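Local coordinates for extracellular solute-binding protein family 1 (Pseudothermotoga lettingae, PDB 5CI5) that binds the sugar alpha-D-tagatopyranose in its cleft, probably as the extracellular solute-binding component of an ABC transporter, at residues A[128-140]-A[294-306]. Numbering follows the deposited sequence.
Sequences IRYGLPWYTDCRL and PASVLGGWALVIP. With T6T (alpha-D-tagatopyranose), chain C.
Tyr135 and Trp301 run alongside each other from neighbouring strands and reach the same sugar. CZ of Tyr135 comes within 3.3 Å of CD1 of Trp301, the phenol inclined at 45° to the pyrrole ring. NE1 of Trp301 gives its N-H to O2 of tagatose, which sits in the plane of the indole at its edge (2.8 Å). O1, in turn, lies at the phenol edge, 2.6 Å from OH of Tyr135, and donates to OD2 of Asp137. That carboxylate oxygen also receives the proton of O3, so one atom grips two hydroxyls; Asp137 CG is set between its backbone N and carbonyl carbon (chi1 63°), which brings the carboxylate in toward Gly299. Arg139 stretches out from CG to NE and brings its guanidinium edge to O3, NH1 giving its N-H there at 2.8 Å, while NH2 meets O6 almost straight (171°). A water ties NH1 to Asp137 OD1 and Val297 O, and Glu247 makes a salt bridge to NH2, so both ends of the guanidinium are held. From the other strand, Gly300 N reaches O4 (3.0 Å), and the bare Gly299 leaves room for O3.

Behind this shell the strands run antiparallel, Leu132 pairing with Leu303 and Tyr135 O accepting from Trp301 N. Trp134 N and, more weakly, Tyr135 N both turn to Trp301 O, a classic beta bulge just beside the aromatic pair. On the reverse face Thr136 OG1 donates to Gly299 O at 2.8 Å, and further along Ser296 OG donates to Arg139 O. Gln32, Asp85 and Arg370 also hydrogen-bond the sugar: this is the ligand cleft of a periplasmic-binding-protein fold, to which this pair of antiparallel strands, distant in sequence, brings six of its residues.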
# COMPACT_ATOMS: atom_id res chain seq x y z
N ILE A 128 2.25 15.88 -16.54
CA ILE A 128 3.22 16.55 -15.70
C ILE A 128 3.42 15.74 -14.42
O ILE A 128 2.45 15.30 -13.81
CB ILE A 128 2.78 17.97 -15.38
CG1 ILE A 128 2.71 18.79 -16.69
CG2 ILE A 128 3.73 18.66 -14.41
CD1 ILE A 128 1.85 19.93 -16.59
N ARG A 129 4.68 15.52 -14.05
CA ARG A 129 4.97 14.80 -12.81
C ARG A 129 4.96 15.77 -11.63
O ARG A 129 5.63 16.81 -11.66
CB ARG A 129 6.31 14.09 -12.94
CG ARG A 129 6.25 12.90 -13.90
CD ARG A 129 7.60 12.29 -14.21
NE ARG A 129 8.42 13.15 -15.04
CZ ARG A 129 9.60 12.80 -15.54
NH1 ARG A 129 10.11 11.60 -15.30
NH2 ARG A 129 10.27 13.65 -16.28
N TYR A 130 4.21 15.39 -10.59
CA TYR A 130 4.03 16.18 -9.38
C TYR A 130 4.50 15.48 -8.12
O TYR A 130 4.21 15.95 -7.00
CB TYR A 130 2.55 16.53 -9.22
CG TYR A 130 2.05 17.63 -10.15
CD1 TYR A 130 1.43 17.33 -11.35
CD2 TYR A 130 2.22 18.97 -9.82
CE1 TYR A 130 0.97 18.32 -12.19
CE2 TYR A 130 1.77 19.97 -10.66
CZ TYR A 130 1.14 19.64 -11.84
OH TYR A 130 0.68 20.65 -12.67
N GLY A 131 5.18 14.34 -8.26
CA GLY A 131 5.78 13.67 -7.13
C GLY A 131 6.98 12.84 -7.50
O GLY A 131 7.17 12.46 -8.67
N LEU A 132 7.81 12.57 -6.50
CA LEU A 132 9.00 11.72 -6.67
C LEU A 132 8.77 10.44 -5.88
O LEU A 132 8.81 10.47 -4.66
CB LEU A 132 10.26 12.43 -6.17
CG LEU A 132 11.53 11.57 -6.16
CD1 LEU A 132 11.74 10.83 -7.48
CD2 LEU A 132 12.71 12.45 -5.80
N PRO A 133 8.50 9.31 -6.57
CA PRO A 133 8.31 8.05 -5.84
C PRO A 133 9.53 7.75 -4.97
O PRO A 133 10.65 7.73 -5.48
CB PRO A 133 8.13 7.02 -6.96
CG PRO A 133 7.55 7.82 -8.08
CD PRO A 133 8.32 9.12 -8.02
N TRP A 134 9.30 7.51 -3.68
CA TRP A 134 10.38 7.24 -2.73
C TRP A 134 10.48 5.75 -2.33
O TRP A 134 11.57 5.19 -2.32
CB TRP A 134 10.21 8.11 -1.47
CG TRP A 134 11.36 7.91 -0.54
CD1 TRP A 134 12.62 8.46 -0.67
CD2 TRP A 134 11.42 7.06 0.62
NE1 TRP A 134 13.44 8.02 0.35
CE2 TRP A 134 12.73 7.17 1.15
CE3 TRP A 134 10.49 6.24 1.27
CZ2 TRP A 134 13.14 6.46 2.29
CZ3 TRP A 134 10.90 5.54 2.42
CH2 TRP A 134 12.22 5.67 2.91
N TYR A 135 9.36 5.13 -1.95
CA TYR A 135 9.34 3.67 -1.86
C TYR A 135 8.13 3.13 -2.57
O TYR A 135 7.16 3.83 -2.81
CB TYR A 135 9.41 3.17 -0.41
CG TYR A 135 8.12 2.93 0.38
CD1 TYR A 135 7.31 1.84 0.12
CD2 TYR A 135 7.79 3.75 1.46
CE1 TYR A 135 6.18 1.59 0.90
CE2 TYR A 135 6.68 3.50 2.25
CZ TYR A 135 5.88 2.42 1.96
OH TYR A 135 4.79 2.21 2.79
N THR A 136 8.25 1.87 -2.97
CA THR A 136 7.16 1.20 -3.64
C THR A 136 7.00 -0.22 -3.08
O THR A 136 7.72 -0.64 -2.15
CB THR A 136 7.39 1.20 -5.17
OG1 THR A 136 6.21 0.75 -5.84
CG2 THR A 136 8.60 0.36 -5.59
N ASP A 137 6.01 -0.92 -3.63
CA ASP A 137 5.65 -2.25 -3.18
C ASP A 137 4.66 -2.86 -4.17
O ASP A 137 4.17 -2.18 -5.08
CB ASP A 137 5.04 -2.21 -1.76
CG ASP A 137 3.72 -1.40 -1.69
OD1 ASP A 137 2.81 -1.69 -2.48
OD2 ASP A 137 3.61 -0.48 -0.82
N CYS A 138 4.38 -4.14 -3.98
CA CYS A 138 3.18 -4.72 -4.57
C CYS A 138 2.62 -5.65 -3.51
O CYS A 138 3.30 -5.98 -2.53
CB CYS A 138 3.46 -5.46 -5.89
SG CYS A 138 4.55 -6.86 -5.80
N ARG A 139 1.36 -6.02 -3.68
CA ARG A 139 0.69 -6.80 -2.64
C ARG A 139 0.64 -8.27 -2.96
O ARG A 139 0.43 -8.69 -4.10
CB ARG A 139 -0.72 -6.24 -2.38
CG ARG A 139 -0.73 -5.23 -1.25
CD ARG A 139 -2.02 -4.44 -1.11
NE ARG A 139 -2.03 -3.77 0.20
CZ ARG A 139 -1.40 -2.63 0.48
NH1 ARG A 139 -0.73 -1.99 -0.46
NH2 ARG A 139 -1.46 -2.13 1.72
N LEU A 140 0.86 -9.02 -1.89
CA LEU A 140 1.09 -10.46 -1.92
C LEU A 140 0.44 -11.13 -0.73
O LEU A 140 -0.05 -10.46 0.18
CB LEU A 140 2.59 -10.76 -1.92
CG LEU A 140 3.43 -10.15 -3.03
CD1 LEU A 140 4.89 -10.12 -2.62
CD2 LEU A 140 3.25 -10.92 -4.30
N PRO A 294 -3.84 -14.44 -12.07
CA PRO A 294 -2.95 -13.87 -11.07
C PRO A 294 -3.15 -12.38 -10.93
O PRO A 294 -3.34 -11.69 -11.93
CB PRO A 294 -1.55 -14.18 -11.61
CG PRO A 294 -1.74 -15.22 -12.63
CD PRO A 294 -3.09 -15.04 -13.19
N ALA A 295 -3.08 -11.89 -9.69
CA ALA A 295 -3.25 -10.46 -9.43
C ALA A 295 -2.34 -9.95 -8.33
O ALA A 295 -2.09 -10.63 -7.34
CB ALA A 295 -4.70 -10.16 -9.08
N SER A 296 -1.93 -8.71 -8.51
CA SER A 296 -1.28 -7.94 -7.48
C SER A 296 -1.66 -6.50 -7.72
O SER A 296 -1.99 -6.14 -8.85
CB SER A 296 0.24 -8.14 -7.51
OG SER A 296 0.91 -7.40 -6.50
N VAL A 297 -1.65 -5.70 -6.66
CA VAL A 297 -1.90 -4.27 -6.75
C VAL A 297 -0.62 -3.51 -6.34
O VAL A 297 0.07 -3.89 -5.38
CB VAL A 297 -3.10 -3.81 -5.85
CG1 VAL A 297 -3.31 -2.31 -5.92
CG2 VAL A 297 -4.37 -4.55 -6.27
N LEU A 298 -0.33 -2.45 -7.09
CA LEU A 298 0.83 -1.59 -6.93
C LEU A 298 0.59 -0.57 -5.80
O LEU A 298 -0.52 -0.02 -5.67
CB LEU A 298 1.07 -0.84 -8.24
CG LEU A 298 2.23 0.13 -8.36
CD1 LEU A 298 3.54 -0.63 -8.25
CD2 LEU A 298 2.13 0.85 -9.71
N GLY A 299 1.62 -0.30 -5.02
CA GLY A 299 1.55 0.74 -4.01
C GLY A 299 2.87 1.42 -3.72
O GLY A 299 3.89 1.17 -4.38
N GLY A 300 2.84 2.31 -2.73
CA GLY A 300 4.02 3.04 -2.31
C GLY A 300 3.70 4.48 -1.97
O GLY A 300 2.52 4.87 -1.84
N TRP A 301 4.76 5.28 -1.82
CA TRP A 301 4.65 6.69 -1.44
C TRP A 301 5.60 7.54 -2.27
O TRP A 301 6.71 7.12 -2.56
CB TRP A 301 4.95 6.89 0.05
CG TRP A 301 3.93 6.19 0.87
CD1 TRP A 301 3.87 4.86 1.13
CD2 TRP A 301 2.75 6.77 1.45
NE1 TRP A 301 2.74 4.56 1.84
CE2 TRP A 301 2.04 5.72 2.05
CE3 TRP A 301 2.23 8.07 1.51
CZ2 TRP A 301 0.84 5.93 2.74
CZ3 TRP A 301 1.04 8.26 2.18
CH2 TRP A 301 0.35 7.20 2.77
N ALA A 302 5.13 8.73 -2.63
CA ALA A 302 5.92 9.76 -3.30
C ALA A 302 6.16 10.93 -2.36
O ALA A 302 5.43 11.13 -1.39
CB ALA A 302 5.22 10.27 -4.56
N LEU A 303 7.21 11.69 -2.66
CA LEU A 303 7.49 12.96 -2.03
C LEU A 303 6.93 14.08 -2.91
O LEU A 303 7.20 14.12 -4.11
CB LEU A 303 8.99 13.15 -1.82
CG LEU A 303 9.67 12.02 -1.07
CD1 LEU A 303 11.18 12.17 -1.13
CD2 LEU A 303 9.20 12.00 0.37
N VAL A 304 6.12 14.95 -2.31
CA VAL A 304 5.51 16.06 -3.04
C VAL A 304 5.82 17.38 -2.34
O VAL A 304 6.08 17.40 -1.15
CB VAL A 304 3.97 15.92 -3.21
CG1 VAL A 304 3.65 14.57 -3.83
CG2 VAL A 304 3.23 16.09 -1.89
N ILE A 305 5.79 18.47 -3.10
CA ILE A 305 6.07 19.82 -2.60
C ILE A 305 4.83 20.67 -2.80
O ILE A 305 4.45 20.90 -3.95
CB ILE A 305 7.26 20.44 -3.34
CG1 ILE A 305 8.52 19.62 -3.09
CG2 ILE A 305 7.46 21.90 -2.91
CD1 ILE A 305 9.68 20.02 -3.95
N PRO A 306 4.21 21.14 -1.72
CA PRO A 306 3.01 21.95 -1.90
C PRO A 306 3.32 23.26 -2.64
O PRO A 306 4.36 23.87 -2.41
CB PRO A 306 2.53 22.22 -0.46
CG PRO A 306 3.08 21.06 0.32
CD PRO A 306 4.45 20.87 -0.29
O3 T6T C . 1.03 0.20 -0.45
C3 T6T C . 1.15 1.38 0.34
C4 T6T C . 0.05 2.36 -0.07
O4 T6T C . 0.09 2.59 -1.49
C5 T6T C . -1.28 1.76 0.34
O5 T6T C . -2.35 2.64 -0.01
C6 T6T C . -1.29 1.46 1.83
O6 T6T C . -0.24 0.54 2.13
C2 T6T C . 1.06 1.02 1.78
O2 T6T C . 1.36 2.18 2.58
C1 T6T C . 2.07 -0.09 2.15
O1 T6T C . 3.38 0.21 1.81
O HOH W 1 5.03 18.25 -5.77
O HOH W 2 0.30 -2.55 -3.02
O HOH W 3 -0.22 -11.09 -5.30